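PDB 4FO0: actin-related protein 8 from Homo sapiens, which binds ATP with low basal ATPase activity, cannot polymerize, and serves the chromatin-remodelling INO80 complex as a proposed core component, helping recruit INO80 to DNA damage. Local coordinates for residues A[220-225]-A[572-577]; A[568-573]-A[588-593]; A[72-77]-A[368-373]. One frame throughout, in Å; residues are numbered along the deposited sequence.

Contact 1 of 3, residues A[220-225]-A[572-577]; sequences MILMKM and IYQREW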
loop_
_atom_site.group_PDB
_atom_site.type_symbol
_atom_site.label_atom_id
_atom_site.label_comp_id
_atom_site.label_asym_id
_atom_site.label_seq_id
_atom_site.Cartn_x
_atom_site.Cartn_y
_atom_site.Cartn_z
ATOM N N MET A 220 -16.816 -7.585 -14.415
ATOM C CA MET A 220 -15.706 -8.385 -14.873
ATOM C C MET A 220 -15.692 -9.730 -14.145
ATOM O O MET A 220 -15.608 -10.780 -14.779
ATOM C CB MET A 220 -14.383 -7.634 -14.687
ATOM C CG MET A 220 -13.204 -8.433 -15.171
ATOM S SD MET A 220 -11.634 -7.982 -14.435
ATOM C CE MET A 220 -12.018 -7.970 -12.683
ATOM N N ILE A 221 -15.771 -9.699 -12.818
ATOM C CA ILE A 221 -15.778 -10.929 -12.025
ATOM C C ILE A 221 -16.859 -11.922 -12.461
ATOM O O ILE A 221 -16.588 -13.100 -12.704
ATOM C CB ILE A 221 -16.031 -10.644 -10.539
ATOM C CG1 ILE A 221 -14.930 -9.761 -9.963
ATOM C CG2 ILE A 221 -16.095 -11.944 -9.786
ATOM C CD1 ILE A 221 -13.579 -10.352 -10.164
ATOM N N LEU A 222 -18.092 -11.435 -12.543
ATOM C CA LEU A 222 -19.235 -12.285 -12.833
ATOM C C LEU A 222 -19.338 -12.675 -14.309
ATOM O O LEU A 222 -19.429 -13.861 -14.642
ATOM C CB LEU A 222 -20.525 -11.599 -12.362
ATOM C CG LEU A 222 -20.620 -11.446 -10.845
ATOM C CD1 LEU A 222 -21.913 -10.781 -10.466
ATOM C CD2 LEU A 222 -20.494 -12.798 -10.162
ATOM N N MET A 223 -19.304 -11.677 -15.187
ATOM C CA MET A 223 -19.543 -11.896 -16.609
ATOM C C MET A 223 -18.314 -12.346 -17.407
ATOM O O MET A 223 -18.407 -13.236 -18.242
ATOM C CB MET A 223 -20.160 -10.644 -17.257
ATOM C CG MET A 223 -21.526 -10.228 -16.712
ATOM S SD MET A 223 -22.761 -11.561 -16.606
ATOM C CE MET A 223 -22.166 -12.429 -15.162
ATOM N N LYS A 224 -17.168 -11.728 -17.169
ATOM C CA LYS A 224 -15.987 -12.015 -17.979
ATOM C C LYS A 224 -15.174 -13.193 -17.435
ATOM O O LYS A 224 -14.647 -13.992 -18.193
ATOM C CB LYS A 224 -15.092 -10.774 -18.074
ATOM C CG LYS A 224 -15.720 -9.595 -18.775
ATOM C CD LYS A 224 -15.397 -9.623 -20.258
ATOM C CE LYS A 224 -15.930 -8.383 -20.958
ATOM N NZ LYS A 224 -15.435 -7.126 -20.318
ATOM N N MET A 225 -15.055 -13.292 -16.119
ATOM C CA MET A 225 -14.198 -14.314 -15.540
ATOM C C MET A 225 -14.973 -15.590 -15.194
ATOM O O MET A 225 -14.411 -16.688 -15.226
ATOM C CB MET A 225 -13.477 -13.779 -14.310
ATOM C CG MET A 225 -12.267 -12.928 -14.617
ATOM S SD MET A 225 -11.587 -12.262 -13.090
ATOM C CE MET A 225 -10.280 -13.423 -12.727
ATOM N N ILE A 572 -24.272 -11.646 -4.684
ATOM C CA ILE A 572 -24.932 -11.267 -5.914
ATOM C C ILE A 572 -24.518 -12.276 -6.953
ATOM O O ILE A 572 -23.326 -12.505 -7.151
ATOM C CB ILE A 572 -24.513 -9.873 -6.376
ATOM C CG1 ILE A 572 -24.937 -8.820 -5.348
ATOM C CG2 ILE A 572 -25.111 -9.572 -7.738
ATOM C CD1 ILE A 572 -24.463 -7.419 -5.679
ATOM N N TYR A 573 -25.499 -12.883 -7.613
ATOM C CA TYR A 573 -25.228 -13.971 -8.542
ATOM C C TYR A 573 -25.289 -13.526 -9.983
ATOM O O TYR A 573 -25.902 -12.507 -10.307
ATOM C CB TYR A 573 -26.173 -15.154 -8.280
ATOM C CG TYR A 573 -25.921 -15.795 -6.931
ATOM C CD1 TYR A 573 -24.921 -16.756 -6.778
ATOM C CD2 TYR A 573 -26.649 -15.410 -5.800
ATOM C CE1 TYR A 573 -24.660 -17.339 -5.535
ATOM C CE2 TYR A 573 -26.397 -15.986 -4.550
ATOM C CZ TYR A 573 -25.401 -16.954 -4.428
ATOM O OH TYR A 573 -25.133 -17.536 -3.208
ATOM N N GLN A 574 -24.640 -14.304 -10.843
ATOM C CA GLN A 574 -24.525 -13.974 -12.256
ATOM C C GLN A 574 -25.809 -13.499 -12.913
ATOM O O GLN A 574 -25.821 -12.462 -13.581
ATOM C CB GLN A 574 -24.010 -15.166 -13.035
ATOM C CG GLN A 574 -22.542 -15.415 -12.916
ATOM C CD GLN A 574 -22.017 -16.158 -14.128
ATOM O OE1 GLN A 574 -22.454 -15.911 -15.254
ATOM N NE2 GLN A 574 -21.086 -17.080 -13.908
ATOM N N ARG A 575 -26.886 -14.263 -12.751
ATOM C CA ARG A 575 -28.096 -13.954 -13.496
ATOM C C ARG A 575 -28.795 -12.705 -12.982
ATOM O O ARG A 575 -29.311 -11.913 -13.770
ATOM C CB ARG A 575 -29.049 -15.144 -13.576
ATOM C CG ARG A 575 -29.867 -15.137 -14.871
ATOM C CD ARG A 575 -30.557 -16.465 -15.120
ATOM N NE ARG A 575 -31.537 -16.774 -14.082
ATOM C CZ ARG A 575 -32.808 -17.082 -14.320
ATOM N NH1 ARG A 575 -33.261 -17.128 -15.567
ATOM N NH2 ARG A 575 -33.625 -17.351 -13.310
ATOM N N GLU A 576 -28.789 -12.511 -11.669
ATOM C CA GLU A 576 -29.304 -11.261 -11.113
ATOM C C GLU A 576 -28.517 -10.074 -11.670
ATOM O O GLU A 576 -29.064 -8.994 -11.898
ATOM C CB GLU A 576 -29.233 -11.272 -9.589
ATOM C CG GLU A 576 -29.722 -12.573 -8.959
ATOM C CD GLU A 576 -29.381 -12.679 -7.473
ATOM O OE1 GLU A 576 -30.191 -13.250 -6.714
ATOM O OE2 GLU A 576 -28.303 -12.198 -7.061
ATOM N N TRP A 577 -27.230 -10.278 -11.900
ATOM C CA TRP A 577 -26.407 -9.227 -12.443
ATOM C C TRP A 577 -26.718 -8.981 -13.884
ATOM O O TRP A 577 -26.995 -7.838 -14.288
ATOM C CB TRP A 577 -24.934 -9.552 -12.283
ATOM C CG TRP A 577 -24.065 -8.418 -12.740
ATOM C CD1 TRP A 577 -23.348 -8.323 -13.920
ATOM C CD2 TRP A 577 -23.823 -7.154 -12.046
ATOM N NE1 TRP A 577 -22.694 -7.129 -13.995
ATOM C CE2 TRP A 577 -22.934 -6.382 -12.904
ATOM C CE3 TRP A 577 -24.229 -6.612 -10.842
ATOM C CZ2 TRP A 577 -22.486 -5.128 -12.551
ATOM C CZ3 TRP A 577 -23.772 -5.346 -10.497
ATOM C CH2 TRP A 577 -22.922 -4.622 -11.334
#
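Leu222 and Gln574 bring their CA atoms to 5.6 Å where helix 211-225 faces strand 572-573 and the first turn of helix 574-580. The first helix is the connection of a beta-alpha-beta crossover between the parallel strands 200-205 and 229-234, and strand 572-573 extends the same actin-fold sheet antiparallel to 229-234. Leu222 carries the apolar part: its CD1 lies 3.7 Å from Trp577 CB, the two side chains crossing at about a right angle, and also reaches toward Ile572. Met223 lays CG beside Trp577 CD1 at the indole edge, and bends at chi2 and chi3 then carry SD and CE on. Its SD stands 5.4 Å from the centroid of the Trp577 five-membered ring, an edge-on Met-aromatic contact, while the indole NE1 is bonded to Asn219. Met223 CE slides past Gln574, 3.5 Å from its OE1, and Gln574 CD lies at the same distance from Leu222 O. An alanine in place of Gln574 would probably leave Met223 CE freer to move and Phe227 O without its weak bond from the amide. At the N-cap of the second helix, Tyr573 N bonds Glu576 OE2 at 2.9 Å, nearly straight at 173°, from above the carboxylate plane.

Contact 2 of 3, residues A[568-573]-A[588-593]; sequences QELWIY and RAAFVW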
loop_
_atom_site.group_PDB
_atom_site.type_symbol
_atom_site.label_atom_id
_atom_site.label_comp_id
_atom_site.label_asym_id
_atom_site.label_seq_id
_atom_site.Cartn_x
_atom_site.Cartn_y
_atom_site.Cartn_z
ATOM N N GLN A 568 -24.721 -14.728 4.014
ATOM C CA GLN A 568 -25.545 -15.503 3.099
ATOM C C GLN A 568 -26.420 -14.596 2.239
ATOM O O GLN A 568 -26.684 -14.891 1.072
ATOM C CB GLN A 568 -26.407 -16.487 3.877
ATOM C CG GLN A 568 -25.593 -17.369 4.806
ATOM C CD GLN A 568 -26.449 -18.346 5.593
ATOM O OE1 GLN A 568 -27.523 -18.757 5.147
ATOM N NE2 GLN A 568 -25.975 -18.719 6.776
ATOM N N GLU A 569 -26.842 -13.477 2.811
ATOM C CA GLU A 569 -27.745 -12.568 2.119
ATOM C C GLU A 569 -27.038 -11.513 1.262
ATOM O O GLU A 569 -27.691 -10.686 0.631
ATOM C CB GLU A 569 -28.652 -11.874 3.133
ATOM C CG GLU A 569 -29.487 -12.825 3.975
ATOM C CD GLU A 569 -29.134 -12.753 5.457
ATOM O OE1 GLU A 569 -28.216 -13.488 5.895
ATOM O OE2 GLU A 569 -29.773 -11.956 6.184
ATOM N N LEU A 570 -25.709 -11.531 1.232
ATOM C CA LEU A 570 -24.973 -10.507 0.497
ATOM C C LEU A 570 -24.664 -10.905 -0.939
ATOM O O LEU A 570 -24.558 -10.044 -1.802
ATOM C CB LEU A 570 -23.681 -10.129 1.225
ATOM C CG LEU A 570 -23.837 -9.554 2.639
ATOM C CD1 LEU A 570 -22.482 -9.226 3.265
ATOM C CD2 LEU A 570 -24.731 -8.329 2.634
ATOM N N TRP A 571 -24.541 -12.204 -1.197
ATOM C CA TRP A 571 -24.128 -12.686 -2.519
ATOM C C TRP A 571 -24.957 -12.132 -3.661
ATOM O O TRP A 571 -26.185 -12.138 -3.619
ATOM C CB TRP A 571 -24.118 -14.216 -2.578
ATOM C CG TRP A 571 -23.188 -14.815 -1.589
ATOM C CD1 TRP A 571 -23.521 -15.416 -0.418
ATOM C CD2 TRP A 571 -21.757 -14.840 -1.662
ATOM N NE1 TRP A 571 -22.387 -15.832 0.242
ATOM C CE2 TRP A 571 -21.290 -15.490 -0.501
ATOM C CE3 TRP A 571 -20.828 -14.377 -2.593
ATOM C CZ2 TRP A 571 -19.934 -15.687 -0.247
ATOM C CZ3 TRP A 571 -19.482 -14.579 -2.342
ATOM C CH2 TRP A 571 -19.048 -15.223 -1.179
ATOM N N ILE A 572 -24.272 -11.646 -4.684
ATOM C CA ILE A 572 -24.932 -11.267 -5.914
ATOM C C ILE A 572 -24.518 -12.276 -6.953
ATOM O O ILE A 572 -23.326 -12.505 -7.151
ATOM C CB ILE A 572 -24.513 -9.873 -6.376
ATOM C CG1 ILE A 572 -24.937 -8.820 -5.348
ATOM C CG2 ILE A 572 -25.111 -9.572 -7.738
ATOM C CD1 ILE A 572 -24.463 -7.419 -5.679
ATOM N N TYR A 573 -25.499 -12.883 -7.613
ATOM C CA TYR A 573 -25.228 -13.971 -8.542
ATOM C C TYR A 573 -25.289 -13.526 -9.983
ATOM O O TYR A 573 -25.902 -12.507 -10.307
ATOM C CB TYR A 573 -26.173 -15.154 -8.280
ATOM C CG TYR A 573 -25.921 -15.795 -6.931
ATOM C CD1 TYR A 573 -24.921 -16.756 -6.778
ATOM C CD2 TYR A 573 -26.649 -15.410 -5.800
ATOM C CE1 TYR A 573 -24.660 -17.339 -5.535
ATOM C CE2 TYR A 573 -26.397 -15.986 -4.550
ATOM C CZ TYR A 573 -25.401 -16.954 -4.428
ATOM O OH TYR A 573 -25.133 -17.536 -3.208
ATOM N N ARG A 588 -28.346 -4.587 -2.447
ATOM C CA ARG A 588 -27.819 -5.677 -1.642
ATOM C C ARG A 588 -26.405 -5.499 -1.094
ATOM O O ARG A 588 -25.812 -6.445 -0.572
ATOM C CB ARG A 588 -27.897 -6.969 -2.457
ATOM C CG ARG A 588 -27.832 -8.215 -1.628
ATOM C CD ARG A 588 -27.894 -9.418 -2.508
ATOM N NE ARG A 588 -29.162 -9.508 -3.221
ATOM C CZ ARG A 588 -29.419 -10.440 -4.129
ATOM N NH1 ARG A 588 -28.494 -11.345 -4.421
ATOM N NH2 ARG A 588 -30.587 -10.469 -4.749
ATOM N N ALA A 589 -25.856 -4.300 -1.201
ATOM C CA ALA A 589 -24.521 -4.067 -0.670
ATOM C C ALA A 589 -24.538 -3.884 0.849
ATOM O O ALA A 589 -25.372 -3.156 1.387
ATOM C CB ALA A 589 -23.866 -2.878 -1.356
ATOM N N ALA A 590 -23.601 -4.550 1.521
ATOM C CA ALA A 590 -23.435 -4.465 2.974
ATOM C C ALA A 590 -23.291 -3.029 3.445
ATOM O O ALA A 590 -23.767 -2.658 4.522
ATOM C CB ALA A 590 -22.227 -5.275 3.414
ATOM N N PHE A 591 -22.609 -2.227 2.641
ATOM C CA PHE A 591 -22.470 -0.818 2.938
ATOM C C PHE A 591 -23.515 -0.048 2.141
ATOM O O PHE A 591 -24.174 -0.600 1.254
ATOM C CB PHE A 591 -21.068 -0.352 2.565
ATOM C CG PHE A 591 -20.678 -0.717 1.178
ATOM C CD1 PHE A 591 -20.151 -1.964 0.906
ATOM C CD2 PHE A 591 -20.878 0.169 0.134
ATOM C CE1 PHE A 591 -19.799 -2.311 -0.382
ATOM C CE2 PHE A 591 -20.526 -0.172 -1.151
ATOM C CZ PHE A 591 -19.987 -1.413 -1.410
ATOM N N VAL A 592 -23.671 1.229 2.460
ATOM C CA VAL A 592 -24.577 2.075 1.707
ATOM C C VAL A 592 -23.955 2.464 0.367
ATOM O O VAL A 592 -23.079 3.323 0.296
ATOM C CB VAL A 592 -24.951 3.327 2.512
ATOM C CG1 VAL A 592 -25.799 4.266 1.676
ATOM C CG2 VAL A 592 -25.686 2.920 3.771
ATOM N N TRP A 593 -24.404 1.808 -0.695
ATOM C CA TRP A 593 -23.920 2.118 -2.031
ATOM C C TRP A 593 -24.015 3.620 -2.290
ATOM O O TRP A 593 -23.012 4.282 -2.592
ATOM C CB TRP A 593 -24.713 1.333 -3.074
ATOM C CG TRP A 593 -24.283 1.582 -4.473
ATOM C CD1 TRP A 593 -24.912 2.365 -5.400
ATOM C CD2 TRP A 593 -23.126 1.045 -5.118
ATOM N NE1 TRP A 593 -24.215 2.348 -6.587
ATOM C CE2 TRP A 593 -23.115 1.545 -6.441
ATOM C CE3 TRP A 593 -22.093 0.194 -4.706
ATOM C CZ2 TRP A 593 -22.113 1.220 -7.355
ATOM C CZ3 TRP A 593 -21.095 -0.133 -5.618
ATOM C CH2 TRP A 593 -21.114 0.380 -6.926
ATOM O OXT TRP A 593 -25.095 4.207 -2.174
HETATM O O HOH W 1 -23.267 -7.434 -1.471
#
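The C-terminal tail of the actin fold, leaving helix 583-588, doubles back here on the loop that leads into strand 572-573, and Arg588 and Leu570 carry most of the contact, their CA atoms 6.0 Å apart. Arg588 lays its aliphatic chain across three successive carbonyls. With CG anti to the backbone N (chi1 -160°), CG comes to 3.4 Å from Glu569 O, and CD sits near both that oxygen and Trp571 O. CD also passes Ile572 CG1 at 4.1 Å, the two side chains running in opposite directions. At the far end NH1 donates to Trp571 O at 2.6 Å. The acceptor lies almost in the guanidinium plane and the donor in the carbonyl plane, although the N-H is bent at 146°. NH1 has a second partner in Glu576 OE2, through a salt bridge. A bridging water spans the backbones, donating to Leu570 O and to Arg588 O at 2.9 Å each. Beside it both methyls of Leu570, CD1 and CD2, rest on the same side of Ala590 CB, each 4.0 Å away, and the same side chain also touches Val231 on strand 229-234. Further along the tail, Trp593 O of the terminal carboxylate is bonded to Tyr209 OH. The chemistry implies a join that depends on main-chain oxygens more than on complementary side chains: one cation serves a carbonyl and a carboxylate together, and the negative charge of Glu576 would probably help to stabilise the guanidinium where it is partly enclosed by the loop.

Contact 3 of 3, residues A[72-77]-A[368-373]; sequences NEQRQN and GIVGQK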
loop_
_atom_site.group_PDB
_atom_site.type_symbol
_atom_site.label_atom_id
_atom_site.label_comp_id
_atom_site.label_asym_id
_atom_site.label_seq_id
_atom_site.Cartn_x
_atom_site.Cartn_y
_atom_site.Cartn_z
ATOM N N ASN A 72 10.811 22.523 -4.521
ATOM C CA ASN A 72 12.036 22.429 -3.763
ATOM C C ASN A 72 11.944 23.155 -2.430
ATOM O O ASN A 72 12.349 22.620 -1.400
ATOM C CB ASN A 72 13.216 22.929 -4.578
ATOM C CG ASN A 72 14.506 22.311 -4.131
ATOM O OD1 ASN A 72 14.915 21.272 -4.650
ATOM N ND2 ASN A 72 15.146 22.922 -3.132
ATOM N N GLU A 73 11.395 24.367 -2.452
ATOM C CA GLU A 73 11.169 25.115 -1.222
ATOM C C GLU A 73 10.236 24.384 -0.261
ATOM O O GLU A 73 10.521 24.290 0.931
ATOM C CB GLU A 73 10.603 26.494 -1.525
ATOM C CG GLU A 73 10.115 27.217 -0.284
ATOM C CD GLU A 73 10.261 28.726 -0.382
ATOM O OE1 GLU A 73 10.204 29.256 -1.518
ATOM O OE2 GLU A 73 10.440 29.374 0.681
ATOM N N GLN A 74 9.120 23.879 -0.784
ATOM C CA GLN A 74 8.145 23.144 0.021
ATOM C C GLN A 74 8.800 21.962 0.721
ATOM O O GLN A 74 8.593 21.718 1.910
ATOM C CB GLN A 74 6.983 22.666 -0.851
ATOM C CG GLN A 74 5.843 21.986 -0.089
ATOM C CD GLN A 74 4.635 21.727 -0.977
ATOM O OE1 GLN A 74 4.321 20.590 -1.295
ATOM N NE2 GLN A 74 3.965 22.792 -1.390
ATOM N N ARG A 75 9.610 21.243 -0.035
ATOM C CA ARG A 75 10.379 20.122 0.483
ATOM C C ARG A 75 11.258 20.578 1.664
ATOM O O ARG A 75 11.180 20.021 2.765
ATOM C CB ARG A 75 11.196 19.544 -0.674
ATOM C CG ARG A 75 11.870 18.218 -0.448
ATOM C CD ARG A 75 12.480 17.731 -1.768
ATOM N NE ARG A 75 11.432 17.360 -2.713
ATOM C CZ ARG A 75 11.259 17.904 -3.915
ATOM N NH1 ARG A 75 12.096 18.858 -4.344
ATOM N NH2 ARG A 75 10.247 17.481 -4.688
ATOM N N GLN A 76 12.079 21.600 1.432
ATOM C CA GLN A 76 12.871 22.255 2.480
ATOM C C GLN A 76 12.099 22.569 3.772
ATOM O O GLN A 76 12.532 22.235 4.881
ATOM C CB GLN A 76 13.423 23.578 1.943
ATOM C CG GLN A 76 14.493 23.430 0.904
ATOM C CD GLN A 76 15.633 22.593 1.416
ATOM O OE1 GLN A 76 15.413 21.590 2.097
ATOM N NE2 GLN A 76 16.863 23.005 1.112
ATOM N N ASN A 77 10.970 23.252 3.624
ATOM C CA ASN A 77 10.230 23.718 4.780
ATOM C C ASN A 77 9.621 22.568 5.552
ATOM O O ASN A 77 9.542 22.610 6.782
ATOM C CB ASN A 77 9.181 24.755 4.373
ATOM C CG ASN A 77 9.801 25.993 3.710
ATOM O OD1 ASN A 77 10.898 26.464 4.081
ATOM N ND2 ASN A 77 9.101 26.518 2.713
ATOM N N GLY A 368 7.285 17.446 -1.300
ATOM C CA GLY A 368 7.418 18.476 -2.314
ATOM C C GLY A 368 6.450 18.326 -3.473
ATOM O O GLY A 368 6.762 18.717 -4.589
ATOM N N ILE A 369 5.278 17.752 -3.215
ATOM C CA ILE A 369 4.272 17.585 -4.257
ATOM C C ILE A 369 3.436 18.851 -4.366
ATOM O O ILE A 369 2.858 19.313 -3.388
ATOM C CB ILE A 369 3.361 16.368 -3.989
ATOM C CG1 ILE A 369 4.197 15.086 -3.904
ATOM C CG2 ILE A 369 2.333 16.224 -5.085
ATOM C CD1 ILE A 369 3.524 13.963 -3.104
ATOM N N VAL A 370 3.387 19.420 -5.562
ATOM C CA VAL A 370 2.733 20.702 -5.760
ATOM C C VAL A 370 1.677 20.624 -6.850
ATOM O O VAL A 370 1.915 20.083 -7.940
ATOM C CB VAL A 370 3.757 21.793 -6.125
ATOM C CG1 VAL A 370 3.072 23.112 -6.368
ATOM C CG2 VAL A 370 4.791 21.939 -5.017
ATOM N N GLY A 371 0.498 21.152 -6.541
ATOM C CA GLY A 371 -0.554 21.260 -7.530
ATOM C C GLY A 371 -1.423 20.035 -7.719
ATOM O O GLY A 371 -2.062 19.893 -8.754
ATOM N N GLN A 372 -1.465 19.155 -6.726
ATOM C CA GLN A 372 -2.276 17.947 -6.838
ATOM C C GLN A 372 -3.285 17.864 -5.719
ATOM O O GLN A 372 -3.077 18.409 -4.630
ATOM C CB GLN A 372 -1.386 16.714 -6.794
ATOM C CG GLN A 372 -0.086 16.935 -7.500
ATOM C CD GLN A 372 -0.272 16.980 -8.992
ATOM O OE1 GLN A 372 -0.920 16.105 -9.563
ATOM N NE2 GLN A 372 0.279 18.010 -9.635
ATOM N N LYS A 373 -4.388 17.186 -6.000
ATOM C CA LYS A 373 -5.353 16.840 -4.968
ATOM C C LYS A 373 -4.677 15.811 -4.068
ATOM O O LYS A 373 -4.255 14.756 -4.533
ATOM C CB LYS A 373 -6.631 16.275 -5.601
ATOM C CG LYS A 373 -7.772 16.019 -4.625
ATOM C CD LYS A 373 -8.938 15.346 -5.345
ATOM C CE LYS A 373 -9.999 14.848 -4.381
ATOM N NZ LYS A 373 -10.463 15.926 -3.478
#
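Gln74 and Arg75 reach from helix 71-88 to the loop residues 368-370 by side chains that start alike and finish differently. In both, CG is anti to the backbone N. Gln74 stays extended beyond CG, which carries CD to 3.8 Å from Ile369 O and 4.0 Å from Val370 CG2, the two side chains crossing obliquely. Ile369 O is also bonded to a glycerol, probably from the crystallisation liquor. Arg75 instead bends at chi3 (-69°), a turn that sets NE 4.2 Å from Gly368 CA. Its NH2 comes within 3.8 Å of the same CA, but the polar partner of NH2 is Leu66 O. Gly368 O in turn is bonded to Ser71 OG, just ahead of the segment on the same helix. The CA atoms of Arg75 and Gly368 are only 4.4 Å apart, and the positive phi of Gly368 (66°) favours glycine. Val370 keeps CG2 beside its own backbone N and turned to Gln74. Two residues on, Gln372 NE2 folds back to Val370 O at 3.1 Å, bridging the turn at Gly371. Together this is a surface helix docked on a glycine-containing loop, the loop that enters edge strand 375-377 of the second actin-fold sheet.

How the contacts relate
Contacts 1 and 2 are neighbours, their centres 13 Å apart, and both use strand 572-573: contact 1 joins it and the following helix to helix 211-225, contact 2 joins the loop before it to the C-terminal tail. The bond between Glu576 OE2 and Arg588 NH1, a 2.8 Å salt bridge, ties them directly. Contact 3 lies about 44 Å from contact 1, centre to centre, and involves the loop that leads into strand 375-377 of the other sheet. All three are partly buried, but contact 1 has the most apolar character, with leucine, methionine and indole meeting, whereas contact 2 mixes charge, carbonyls and water, and contact 3 sets long polar side chains against a loop backbone without a clear direct bond.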